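Local coordinates for protein thiamin pyrophosphokinase (Saccharomyces cerevisiae, PDB 1IG0) that transfers a pyrophosphate group from ATP to thiamine, making thiamine diphosphate and AMP, as the only yeast enzyme able to do so, at residues Gly249-Pro255 and Val284-Phe290; Ser2-Asn8 and Lys269-Trp275; Thr260-Arg266 and Cys296-Asp302. One frame throughout, in Å; residues are numbered along the deposited sequence.

Interaction 1 (Gly249-Pro255 and Val284-Phe290); sequences GNCGLLP and VSSSNRF. With VIB (3-(4-amino-2-methyl-pyrimidin-5-ylmethyl)-5-(2-hydroxy-ethyl)-4-methyl-thiazol-3-ium), chain C.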
loop_
_atom_site.group_PDB
_atom_site.type_symbol
_atom_site.label_atom_id
_atom_site.label_comp_id
_atom_site.label_asym_id
_atom_site.label_seq_id
_atom_site.Cartn_x
_atom_site.Cartn_y
_atom_site.Cartn_z
ATOM N N GLY B 249 -2.150 10.627 -14.918
ATOM C CA GLY B 249 -0.725 10.825 -14.744
ATOM C C GLY B 249 0.026 9.565 -15.131
ATOM O O GLY B 249 -0.142 9.045 -16.235
ATOM N N ASN B 250 0.853 9.065 -14.222
ATOM C CA ASN B 250 1.621 7.855 -14.480
ATOM C C ASN B 250 0.801 6.611 -14.150
ATOM O O ASN B 250 -0.362 6.706 -13.758
ATOM C CB ASN B 250 2.902 7.860 -13.648
ATOM C CG ASN B 250 3.796 9.041 -13.966
ATOM O OD1 ASN B 250 4.165 9.261 -15.117
ATOM N ND2 ASN B 250 4.153 9.806 -12.943
ATOM N N CYS B 251 1.417 5.445 -14.308
ATOM C CA CYS B 251 0.753 4.181 -14.020
ATOM C C CYS B 251 1.798 3.142 -13.665
ATOM O O CYS B 251 2.988 3.339 -13.917
ATOM C CB CYS B 251 -0.057 3.703 -15.230
ATOM S SG CYS B 251 0.915 3.246 -16.688
ATOM N N GLY B 252 1.354 2.035 -13.082
ATOM C CA GLY B 252 2.283 0.990 -12.706
ATOM C C GLY B 252 1.693 -0.397 -12.827
ATOM O O GLY B 252 0.505 -0.603 -12.574
ATOM N N LEU B 253 2.524 -1.349 -13.235
ATOM C CA LEU B 253 2.106 -2.739 -13.372
ATOM C C LEU B 253 2.610 -3.420 -12.106
ATOM O O LEU B 253 3.810 -3.632 -11.943
ATOM C CB LEU B 253 2.733 -3.363 -14.622
ATOM C CG LEU B 253 2.124 -2.937 -15.967
ATOM C CD1 LEU B 253 2.230 -1.429 -16.153
ATOM C CD2 LEU B 253 2.836 -3.664 -17.096
ATOM N N LEU B 254 1.685 -3.772 -11.219
ATOM C CA LEU B 254 2.043 -4.349 -9.930
ATOM C C LEU B 254 1.678 -5.811 -9.700
ATOM O O LEU B 254 0.506 -6.145 -9.523
ATOM C CB LEU B 254 1.403 -3.496 -8.836
ATOM C CG LEU B 254 1.399 -1.996 -9.161
ATOM C CD1 LEU B 254 0.533 -1.244 -8.161
ATOM C CD2 LEU B 254 2.828 -1.461 -9.158
ATOM N N PRO B 255 2.685 -6.702 -9.687
ATOM C CA PRO B 255 2.459 -8.133 -9.468
ATOM C C PRO B 255 2.411 -8.420 -7.968
ATOM O O PRO B 255 3.211 -9.195 -7.444
ATOM C CB PRO B 255 3.664 -8.769 -10.147
ATOM C CG PRO B 255 4.754 -7.800 -9.810
ATOM C CD PRO B 255 4.086 -6.455 -10.082
ATOM N N VAL B 284 9.699 -4.427 -11.172
ATOM C CA VAL B 284 8.337 -3.913 -11.237
ATOM C C VAL B 284 8.317 -2.604 -12.015
ATOM O O VAL B 284 9.095 -1.694 -11.731
ATOM C CB VAL B 284 7.775 -3.648 -9.822
ATOM C CG1 VAL B 284 6.399 -3.011 -9.913
ATOM C CG2 VAL B 284 7.702 -4.949 -9.041
ATOM N N SER B 285 7.424 -2.516 -12.995
ATOM C CA SER B 285 7.308 -1.313 -13.802
ATOM C C SER B 285 6.567 -0.226 -13.032
ATOM O O SER B 285 5.337 -0.211 -12.982
ATOM C CB SER B 285 6.569 -1.617 -15.107
ATOM O OG SER B 285 6.499 -0.462 -15.927
ATOM N N SER B 286 7.323 0.675 -12.415
ATOM C CA SER B 286 6.733 1.770 -11.658
ATOM C C SER B 286 7.065 3.068 -12.369
ATOM O O SER B 286 8.045 3.142 -13.105
ATOM C CB SER B 286 7.278 1.797 -10.226
ATOM O OG SER B 286 8.682 1.984 -10.204
ATOM N N SER B 287 6.247 4.089 -12.149
ATOM C CA SER B 287 6.456 5.381 -12.791
ATOM C C SER B 287 6.421 5.283 -14.313
ATOM O O SER B 287 7.149 5.993 -15.009
ATOM C CB SER B 287 7.788 5.995 -12.350
ATOM O OG SER B 287 7.741 6.387 -10.989
ATOM N N ASN B 288 5.585 4.390 -14.831
ATOM C CA ASN B 288 5.452 4.255 -16.274
ATOM C C ASN B 288 4.345 5.245 -16.623
ATOM O O ASN B 288 3.847 5.952 -15.745
ATOM C CB ASN B 288 5.023 2.836 -16.653
ATOM C CG ASN B 288 5.508 2.426 -18.038
ATOM O OD1 ASN B 288 5.529 3.231 -18.971
ATOM N ND2 ASN B 288 5.884 1.161 -18.177
ATOM N N ARG B 289 3.956 5.308 -17.890
ATOM C CA ARG B 289 2.896 6.223 -18.291
ATOM C C ARG B 289 2.376 5.843 -19.671
ATOM O O ARG B 289 3.091 5.238 -20.468
ATOM C CB ARG B 289 3.414 7.668 -18.313
ATOM C CG ARG B 289 4.232 8.015 -19.548
ATOM C CD ARG B 289 4.834 9.403 -19.465
ATOM N NE ARG B 289 5.929 9.457 -18.505
ATOM C CZ ARG B 289 7.135 9.941 -18.775
ATOM N NH1 ARG B 289 7.408 10.416 -19.984
ATOM N NH2 ARG B 289 8.067 9.954 -17.834
ATOM N N PHE B 290 1.124 6.190 -19.944
ATOM C CA PHE B 290 0.514 5.895 -21.234
ATOM C C PHE B 290 1.075 6.821 -22.313
ATOM O O PHE B 290 1.246 8.019 -22.084
ATOM C CB PHE B 290 -1.004 6.100 -21.166
ATOM C CG PHE B 290 -1.711 5.191 -20.200
ATOM C CD1 PHE B 290 -2.746 5.682 -19.410
ATOM C CD2 PHE B 290 -1.373 3.843 -20.100
ATOM C CE1 PHE B 290 -3.435 4.849 -18.535
ATOM C CE2 PHE B 290 -2.060 3.000 -19.227
ATOM C CZ PHE B 290 -3.093 3.504 -18.444
HETATM C CM2 VIB C . 9.844 -1.348 -17.618
HETATM N N4A VIB C . 12.445 2.821 -16.979
HETATM C CM4 VIB C . 10.452 6.965 -14.772
HETATM O O1 VIB C . 11.051 6.190 -10.148
HETATM C C7 VIB C . 11.048 7.392 -10.925
HETATM C C6 VIB C . 12.012 7.235 -12.130
HETATM C C2 VIB C . 11.473 3.689 -13.668
HETATM S S1 VIB C . 12.287 4.331 -12.207
HETATM C C5 VIB C . 11.726 5.920 -12.851
HETATM C C4 VIB C . 11.035 5.781 -14.014
HETATM N N3 VIB C . 10.937 4.558 -14.406
HETATM C C7A VIB C . 10.229 4.145 -15.650
HETATM C C4A VIB C . 11.238 2.114 -16.807
HETATM N N3A VIB C . 11.140 0.787 -17.280
HETATM C C2A VIB C . 9.947 0.065 -17.116
HETATM N N1A VIB C . 8.849 0.673 -16.481
HETATM C C6A VIB C . 8.943 1.997 -16.007
HETATM C C5A VIB C . 10.135 2.726 -16.168
HETATM O O HOH W 1 -0.363 6.565 -17.443
HETATM O O HOH W 2 6.505 8.438 -15.877
HETATM O O HOH W 3 5.745 -4.727 -13.580
#
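Cys251 and Asn288 form an antiparallel hydrogen-bonded pair that joins 249-255 to 284-290. Cys251 N gives its hydrogen to Asn288 O at 2.9 Å, and Asn288 N returns a bond to Cys251 O. A little further along, Leu253 N donates to Ser285 O, while water 3 joins Leu253 O to Ser285 N.

Asn288 can be followed outward. Its CB rests 3.4 Å from Cys251 O. CG, anti to the backbone N (chi1 -152°), stands near C6A of the bound thiamine (VIB). From there the amide divides its work: OD1 accepts from its neighbour's backbone, Arg289 N, in the carbonyl plane and on a lone pair, whereas ND2 donates to Ser285 OG at 2.8 Å, the acceptor lying close to the amide plane, and also to Trp270 O. Ser285 OG in turn donates to pyrimidine N1A of VIB at 2.7 Å. Asn288 touches the ligand itself, with ND2 3.5 Å from VIB N1A, and also holds the Ser285 hydroxyl that bonds it.

At one end of the contact, Cys251 SG lies 3.9 Å from Phe290 CE2, an oblique sulfur-aromatic contact. Water 2 accepts from Arg289 NE and donates to both Asn250 OD1 and Ser287 O; beyond it, the Arg289 guanidinium is paired with Glu10. Ser287 N is bonded to Asp197 of the second subunit, so this corner belongs to a site at the dimer interface.

Because Asn288 ND2 supplies a hydrogen to Ser285 OG, the hydroxyl's own hydrogen can be directed at N1A, which is consistent with N1A being bound as an unprotonated acceptor.

Interaction 2 (Ser2-Asn8 and Lys269-Trp275); sequences SEECIEN and KWDVKNW. With VIB (3-(4-amino-2-methyl-pyrimidin-5-ylmethyl)-5-(2-hydroxy-ethyl)-4-methyl-thiazol-3-ium), chain C.
With CG anti to the carbonyl carbon (chi1 -73°), Trp270 brings indole NE1 to Glu7 and lays one ring face on thiamine (VIB). Glu7 reaches alongside, its CG anti to the backbone N (chi1 -170°), and OE1 accepts from Trp270 NE1 at 3.2 Å, met from above the carboxylate plane; the same oxygen is bonded to Tyr123 of the second subunit. VIB C7A stands 3.4 Å above the indole plane, and Lys269 CG lies against the opposite face. Replacing Trp270 with an alanine would probably leave this side of the ligand without its aromatic cover and Glu7 OE1 without one of its donors.

Cys5 SG and Val272 CG1 approach the pyrimidine methyl CM2, the latter at 3.7 Å, and Trp275 CZ2 comes equally near. Beyond the pocket, Lys269 NZ donates to Asn8 O at 2.6 Å in the carbonyl plane and is also paired with Glu10.

Backbone bonds such as Ile6 N to Asp271 O, 2.9 Å, make strands 4-7 and 270-272 an antiparallel pair, 158° between directions. In this part of the fold, strand 270-272 lies between strand 4-7 and strand 260-266, to which Asp271 and Val272 are tied through Thr265 OG1.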
loop_
_atom_site.group_PDB
_atom_site.type_symbol
_atom_site.label_atom_id
_atom_site.label_comp_id
_atom_site.label_asym_id
_atom_site.label_seq_id
_atom_site.Cartn_x
_atom_site.Cartn_y
_atom_site.Cartn_z
ATOM N N SER B 2 13.349 -13.134 -26.569
ATOM C CA SER B 2 14.310 -12.449 -25.721
ATOM C C SER B 2 13.604 -11.355 -24.937
ATOM O O SER B 2 12.627 -10.771 -25.406
ATOM C CB SER B 2 15.418 -11.826 -26.573
ATOM O OG SER B 2 14.910 -10.774 -27.375
ATOM N N GLU B 3 14.101 -11.083 -23.737
ATOM C CA GLU B 3 13.524 -10.044 -22.902
ATOM C C GLU B 3 13.848 -8.709 -23.554
ATOM O O GLU B 3 14.964 -8.502 -24.030
ATOM C CB GLU B 3 14.135 -10.090 -21.503
ATOM C CG GLU B 3 13.567 -9.061 -20.540
ATOM C CD GLU B 3 14.347 -8.999 -19.245
ATOM O OE1 GLU B 3 14.713 -10.078 -18.735
ATOM O OE2 GLU B 3 14.588 -7.881 -18.739
ATOM N N GLU B 4 12.876 -7.806 -23.588
ATOM C CA GLU B 4 13.114 -6.501 -24.182
ATOM C C GLU B 4 12.341 -5.389 -23.491
ATOM O O GLU B 4 11.278 -5.608 -22.911
ATOM C CB GLU B 4 12.763 -6.508 -25.673
ATOM C CG GLU B 4 13.207 -5.242 -26.402
ATOM C CD GLU B 4 12.826 -5.229 -27.872
ATOM O OE1 GLU B 4 13.250 -4.293 -28.584
ATOM O OE2 GLU B 4 12.103 -6.146 -28.315
ATOM N N CYS B 5 12.906 -4.192 -23.559
ATOM C CA CYS B 5 12.309 -3.003 -22.975
ATOM C C CYS B 5 12.722 -1.843 -23.861
ATOM O O CYS B 5 13.912 -1.613 -24.076
ATOM C CB CYS B 5 12.824 -2.774 -21.552
ATOM S SG CYS B 5 12.228 -1.233 -20.800
ATOM N N ILE B 6 11.742 -1.121 -24.387
ATOM C CA ILE B 6 12.037 0.008 -25.255
ATOM C C ILE B 6 11.402 1.277 -24.720
ATOM O O ILE B 6 10.338 1.237 -24.102
ATOM C CB ILE B 6 11.517 -0.230 -26.687
ATOM C CG1 ILE B 6 9.989 -0.301 -26.686
ATOM C CG2 ILE B 6 12.109 -1.516 -27.245
ATOM C CD1 ILE B 6 9.378 -0.359 -28.071
ATOM N N GLU B 7 12.063 2.404 -24.956
ATOM C CA GLU B 7 11.553 3.688 -24.509
ATOM C C GLU B 7 10.916 4.376 -25.706
ATOM O O GLU B 7 11.601 4.754 -26.656
ATOM C CB GLU B 7 12.684 4.547 -23.946
ATOM C CG GLU B 7 12.202 5.803 -23.247
ATOM C CD GLU B 7 13.329 6.579 -22.603
ATOM O OE1 GLU B 7 14.109 5.971 -21.841
ATOM O OE2 GLU B 7 13.428 7.797 -22.853
ATOM N N ASN B 8 9.598 4.520 -25.657
ATOM C CA ASN B 8 8.844 5.146 -26.734
ATOM C C ASN B 8 8.830 6.656 -26.655
ATOM O O ASN B 8 9.125 7.242 -25.613
ATOM C CB ASN B 8 7.378 4.697 -26.699
ATOM C CG ASN B 8 7.171 3.316 -27.254
ATOM O OD1 ASN B 8 7.546 3.032 -28.390
ATOM N ND2 ASN B 8 6.555 2.444 -26.463
ATOM N N LYS B 269 5.132 4.304 -22.091
ATOM C CA LYS B 269 6.382 5.022 -22.329
ATOM C C LYS B 269 7.519 4.015 -22.413
ATOM O O LYS B 269 8.437 4.158 -23.220
ATOM C CB LYS B 269 6.644 6.019 -21.199
ATOM C CG LYS B 269 7.949 6.791 -21.338
ATOM C CD LYS B 269 7.998 7.647 -22.595
ATOM C CE LYS B 269 9.308 8.422 -22.663
ATOM N NZ LYS B 269 9.416 9.241 -23.902
ATOM N N TRP B 270 7.441 2.992 -21.569
ATOM C CA TRP B 270 8.425 1.923 -21.546
ATOM C C TRP B 270 7.681 0.612 -21.784
ATOM O O TRP B 270 7.084 0.051 -20.864
ATOM C CB TRP B 270 9.144 1.890 -20.196
ATOM C CG TRP B 270 10.114 3.021 -20.018
ATOM C CD1 TRP B 270 11.410 3.068 -20.447
ATOM C CD2 TRP B 270 9.853 4.280 -19.387
ATOM N NE1 TRP B 270 11.973 4.282 -20.124
ATOM C CE2 TRP B 270 11.038 5.047 -19.476
ATOM C CE3 TRP B 270 8.729 4.841 -18.763
ATOM C CZ2 TRP B 270 11.134 6.342 -18.953
ATOM C CZ3 TRP B 270 8.826 6.133 -18.243
ATOM C CH2 TRP B 270 10.020 6.868 -18.347
ATOM N N ASP B 271 7.692 0.149 -23.032
ATOM C CA ASP B 271 7.026 -1.099 -23.392
ATOM C C ASP B 271 7.977 -2.270 -23.206
ATOM O O ASP B 271 9.177 -2.151 -23.459
ATOM C CB ASP B 271 6.546 -1.070 -24.846
ATOM C CG ASP B 271 5.204 -0.384 -25.008
ATOM O OD1 ASP B 271 4.354 -0.515 -24.101
ATOM O OD2 ASP B 271 4.989 0.270 -26.049
ATOM N N VAL B 272 7.436 -3.403 -22.771
ATOM C CA VAL B 272 8.249 -4.589 -22.542
ATOM C C VAL B 272 7.709 -5.824 -23.255
ATOM O O VAL B 272 6.563 -5.847 -23.701
ATOM C CB VAL B 272 8.357 -4.896 -21.031
ATOM C CG1 VAL B 272 9.041 -3.746 -20.318
ATOM C CG2 VAL B 272 6.978 -5.124 -20.445
ATOM N N LYS B 273 8.556 -6.844 -23.365
ATOM C CA LYS B 273 8.203 -8.112 -24.007
ATOM C C LYS B 273 8.970 -9.225 -23.299
ATOM O O LYS B 273 10.142 -9.050 -22.972
ATOM C CB LYS B 273 8.586 -8.093 -25.491
ATOM C CG LYS B 273 7.906 -6.997 -26.294
ATOM C CD LYS B 273 8.290 -7.027 -27.770
ATOM C CE LYS B 273 7.729 -8.250 -28.481
ATOM N NZ LYS B 273 7.501 -7.978 -29.931
ATOM N N ASN B 274 8.314 -10.363 -23.070
ATOM C CA ASN B 274 8.949 -11.493 -22.389
ATOM C C ASN B 274 9.717 -10.924 -21.200
ATOM O O ASN B 274 10.883 -11.250 -20.974
ATOM C CB ASN B 274 9.911 -12.209 -23.342
ATOM C CG ASN B 274 9.259 -12.573 -24.662
ATOM O OD1 ASN B 274 8.207 -13.210 -24.692
ATOM N ND2 ASN B 274 9.884 -12.170 -25.765
ATOM N N TRP B 275 9.030 -10.074 -20.442
ATOM C CA TRP B 275 9.600 -9.371 -19.298
ATOM C C TRP B 275 9.100 -9.912 -17.956
ATOM O O TRP B 275 7.970 -9.636 -17.551
ATOM C CB TRP B 275 9.225 -7.893 -19.427
ATOM C CG TRP B 275 10.094 -6.928 -18.701
ATOM C CD1 TRP B 275 11.307 -6.453 -19.108
ATOM C CD2 TRP B 275 9.792 -6.260 -17.471
ATOM N NE1 TRP B 275 11.776 -5.522 -18.214
ATOM C CE2 TRP B 275 10.865 -5.384 -17.199
ATOM C CE3 TRP B 275 8.716 -6.313 -16.576
ATOM C CZ2 TRP B 275 10.896 -4.567 -16.063
ATOM C CZ3 TRP B 275 8.746 -5.497 -15.445
ATOM C CH2 TRP B 275 9.830 -4.636 -15.202
HETATM C CM2 VIB C . 9.844 -1.348 -17.618
HETATM N N4A VIB C . 12.445 2.821 -16.979
HETATM C CM4 VIB C . 10.452 6.965 -14.772
HETATM O O1 VIB C . 11.051 6.190 -10.148
HETATM C C7 VIB C . 11.048 7.392 -10.925
HETATM C C6 VIB C . 12.012 7.235 -12.130
HETATM C C2 VIB C . 11.473 3.689 -13.668
HETATM S S1 VIB C . 12.287 4.331 -12.207
HETATM C C5 VIB C . 11.726 5.920 -12.851
HETATM C C4 VIB C . 11.035 5.781 -14.014
HETATM N N3 VIB C . 10.937 4.558 -14.406
HETATM C C7A VIB C . 10.229 4.145 -15.650
HETATM C C4A VIB C . 11.238 2.114 -16.807
HETATM N N3A VIB C . 11.140 0.787 -17.280
HETATM C C2A VIB C . 9.947 0.065 -17.116
HETATM N N1A VIB C . 8.849 0.673 -16.481
HETATM C C6A VIB C . 8.943 1.997 -16.007
HETATM C C5A VIB C . 10.135 2.726 -16.168
HETATM O O HOH W 4 14.580 -5.340 -20.122
#

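Interaction 3 (Thr260-Arg266 and Cys296-Asp302); sequences TLVKETR and CFIDTKD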
loop_
_atom_site.group_PDB
_atom_site.type_symbol
_atom_site.label_atom_id
_atom_site.label_comp_id
_atom_site.label_asym_id
_atom_site.label_seq_id
_atom_site.Cartn_x
_atom_site.Cartn_y
_atom_site.Cartn_z
ATOM N N THR B 260 4.893 -12.918 -12.102
ATOM C CA THR B 260 4.331 -13.342 -13.373
ATOM C C THR B 260 5.233 -12.898 -14.514
ATOM O O THR B 260 6.375 -12.489 -14.296
ATOM C CB THR B 260 2.905 -12.768 -13.581
ATOM O OG1 THR B 260 2.329 -13.326 -14.769
ATOM C CG2 THR B 260 2.948 -11.249 -13.697
ATOM N N LEU B 261 4.713 -12.980 -15.729
ATOM C CA LEU B 261 5.467 -12.605 -16.911
ATOM C C LEU B 261 4.680 -11.600 -17.736
ATOM O O LEU B 261 3.510 -11.823 -18.043
ATOM C CB LEU B 261 5.752 -13.852 -17.755
ATOM C CG LEU B 261 6.496 -13.700 -19.085
ATOM C CD1 LEU B 261 7.942 -13.285 -18.834
ATOM C CD2 LEU B 261 6.450 -15.023 -19.840
ATOM N N VAL B 262 5.313 -10.483 -18.073
ATOM C CA VAL B 262 4.653 -9.487 -18.900
ATOM C C VAL B 262 5.017 -9.877 -20.324
ATOM O O VAL B 262 6.081 -9.517 -20.830
ATOM C CB VAL B 262 5.157 -8.060 -18.610
ATOM C CG1 VAL B 262 4.430 -7.066 -19.506
ATOM C CG2 VAL B 262 4.921 -7.715 -17.148
ATOM N N LYS B 263 4.134 -10.640 -20.957
ATOM C CA LYS B 263 4.364 -11.105 -22.316
ATOM C C LYS B 263 4.613 -9.959 -23.286
ATOM O O LYS B 263 5.520 -10.020 -24.120
ATOM C CB LYS B 263 3.176 -11.939 -22.795
ATOM C CG LYS B 263 3.325 -12.436 -24.220
ATOM C CD LYS B 263 2.292 -13.494 -24.564
ATOM C CE LYS B 263 2.503 -14.000 -25.980
ATOM N NZ LYS B 263 3.927 -14.381 -26.198
ATOM N N GLU B 264 3.806 -8.909 -23.173
ATOM C CA GLU B 264 3.949 -7.760 -24.050
ATOM C C GLU B 264 3.033 -6.602 -23.687
ATOM O O GLU B 264 1.921 -6.797 -23.198
ATOM C CB GLU B 264 3.675 -8.175 -25.502
ATOM C CG GLU B 264 3.343 -7.016 -26.434
ATOM C CD GLU B 264 3.009 -7.469 -27.841
ATOM O OE1 GLU B 264 2.248 -8.450 -27.985
ATOM O OE2 GLU B 264 3.495 -6.838 -28.803
ATOM N N THR B 265 3.527 -5.392 -23.920
ATOM C CA THR B 265 2.760 -4.181 -23.685
ATOM C C THR B 265 2.984 -3.299 -24.901
ATOM O O THR B 265 4.050 -3.336 -25.516
ATOM C CB THR B 265 3.226 -3.409 -22.434
ATOM O OG1 THR B 265 4.547 -2.895 -22.643
ATOM C CG2 THR B 265 3.209 -4.316 -21.219
ATOM N N ARG B 266 1.963 -2.533 -25.258
ATOM C CA ARG B 266 2.032 -1.616 -26.385
ATOM C C ARG B 266 1.316 -0.351 -25.937
ATOM O O ARG B 266 0.157 -0.403 -25.533
ATOM C CB ARG B 266 1.323 -2.202 -27.613
ATOM C CG ARG B 266 1.969 -3.446 -28.200
ATOM C CD ARG B 266 1.235 -3.886 -29.465
ATOM N NE ARG B 266 1.877 -5.027 -30.114
ATOM C CZ ARG B 266 1.459 -5.576 -31.252
ATOM N NH1 ARG B 266 0.394 -5.093 -31.878
ATOM N NH2 ARG B 266 2.106 -6.615 -31.764
ATOM N N CYS B 296 -3.906 1.560 -24.526
ATOM C CA CYS B 296 -2.703 0.856 -24.110
ATOM C C CYS B 296 -3.029 -0.628 -23.976
ATOM O O CYS B 296 -4.075 -0.992 -23.437
ATOM C CB CYS B 296 -2.217 1.410 -22.770
ATOM S SG CYS B 296 -0.803 0.546 -22.074
ATOM N N PHE B 297 -2.135 -1.478 -24.469
ATOM C CA PHE B 297 -2.334 -2.921 -24.414
ATOM C C PHE B 297 -1.359 -3.571 -23.443
ATOM O O PHE B 297 -0.154 -3.330 -23.508
ATOM C CB PHE B 297 -2.146 -3.524 -25.809
ATOM C CG PHE B 297 -2.312 -5.019 -25.860
ATOM C CD1 PHE B 297 -3.556 -5.606 -25.644
ATOM C CD2 PHE B 297 -1.221 -5.839 -26.137
ATOM C CE1 PHE B 297 -3.713 -6.992 -25.709
ATOM C CE2 PHE B 297 -1.363 -7.225 -26.203
ATOM C CZ PHE B 297 -2.611 -7.803 -25.989
ATOM N N ILE B 298 -1.888 -4.389 -22.540
ATOM C CA ILE B 298 -1.062 -5.089 -21.563
ATOM C C ILE B 298 -1.416 -6.571 -21.570
ATOM O O ILE B 298 -2.563 -6.945 -21.328
ATOM C CB ILE B 298 -1.267 -4.523 -20.141
ATOM C CG1 ILE B 298 -0.802 -3.066 -20.098
ATOM C CG2 ILE B 298 -0.483 -5.354 -19.126
ATOM C CD1 ILE B 298 -1.081 -2.358 -18.789
ATOM N N ASP B 299 -0.422 -7.406 -21.853
ATOM C CA ASP B 299 -0.618 -8.849 -21.911
ATOM C C ASP B 299 0.273 -9.552 -20.894
ATOM O O ASP B 299 1.487 -9.649 -21.080
ATOM C CB ASP B 299 -0.298 -9.357 -23.319
ATOM C CG ASP B 299 -0.573 -10.840 -23.487
ATOM O OD1 ASP B 299 -0.935 -11.499 -22.491
ATOM O OD2 ASP B 299 -0.426 -11.348 -24.618
ATOM N N THR B 300 -0.337 -10.037 -19.819
ATOM C CA THR B 300 0.395 -10.739 -18.773
ATOM C C THR B 300 -0.027 -12.202 -18.699
ATOM O O THR B 300 -1.137 -12.559 -19.092
ATOM C CB THR B 300 0.170 -10.086 -17.394
ATOM O OG1 THR B 300 -1.237 -9.989 -17.130
ATOM C CG2 THR B 300 0.798 -8.701 -17.355
ATOM N N LYS B 301 0.872 -13.041 -18.191
ATOM C CA LYS B 301 0.622 -14.474 -18.058
ATOM C C LYS B 301 -0.439 -14.740 -16.992
ATOM O O LYS B 301 -1.257 -15.651 -17.125
ATOM C CB LYS B 301 1.921 -15.188 -17.685
ATOM C CG LYS B 301 1.873 -16.698 -17.811
ATOM C CD LYS B 301 3.170 -17.307 -17.307
ATOM C CE LYS B 301 3.365 -18.714 -17.834
ATOM N NZ LYS B 301 3.522 -18.709 -19.314
ATOM N N ASP B 302 -0.406 -13.943 -15.929
ATOM C CA ASP B 302 -1.363 -14.066 -14.836
ATOM C C ASP B 302 -1.929 -12.682 -14.540
ATOM O O ASP B 302 -1.337 -11.675 -14.929
ATOM C CB ASP B 302 -0.681 -14.613 -13.579
ATOM C CG ASP B 302 0.096 -15.890 -13.841
ATOM O OD1 ASP B 302 1.297 -15.803 -14.167
ATOM O OD2 ASP B 302 -0.498 -16.983 -13.731
HETATM O O HOH W 5 0.979 -10.685 -27.046
#
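Thr260-Arg266 and Cys296-Asp302 are adjacent antiparallel strands in a mixed sheet of the thiamine-binding domain, interrupted by a classic beta bulge: Lys263 and Glu264 both face Asp299, and the register shifts by one.

Backbone bonds define the pairing on both sides of that bulge. Phe297 N donates to Arg266 O at 2.7 Å with an almost straight angle of 176°, and Arg266 N answers to Phe297 O. Asp299 N bonds Glu264 O at 2.8 Å, while Lys301 N reaches Leu261 O.

Apolar packing puts Val262 CG2 4.2 Å from Thr300 CG2, on the face that also carries Thr265 and Ile298.

Charged groups gather on the face of Glu264, Arg266 and Asp299. Arg266 NE donates to Glu264 OE2 at 2.8 Å, part of a salt bridge, and meets the oxygen from above the carboxylate plane; Arg266 NH1 has a second acid in Asp17. Water 5 donates to both Glu264 OE1 and Asp299 OD2, and so bridges two carboxylates whose oxygens stand 5.2 Å apart. The aliphatic part of Lys263 runs alongside Asp299, pointing the same way.

A hydroxyl bond closes the far end: with OG1 anti to its own N (chi1 -174°), Thr260 donates to the anti lone pair of Asp302 OD1 at 2.8 Å.

Overall arrangement
Along the chain the order is 2-8, 249-255, 260-266, 269-275, 284-290 and 296-302, so the segments of the three contacts interleave. The centres of interactions 1 and 2 lie about 13 Å apart, of 1 and 3 about 12 Å, and of 2 and 3 about 10 Å. Interaction 1 pairs strand 248-254 with the edge strand 288-289, interaction 3 pairs neighbouring strands 260-266 and 295-300 of another sheet, and interaction 2 is a separate strand pair bonded to both. Leu253 of interaction 1 packs on Thr265 and Ile298 of interaction 3. Interactions 1 and 2 both touch thiamine and the second subunit, whereas interaction 3 stands behind them; the pocket therefore draws on distant sequence and on both chains of the dimer.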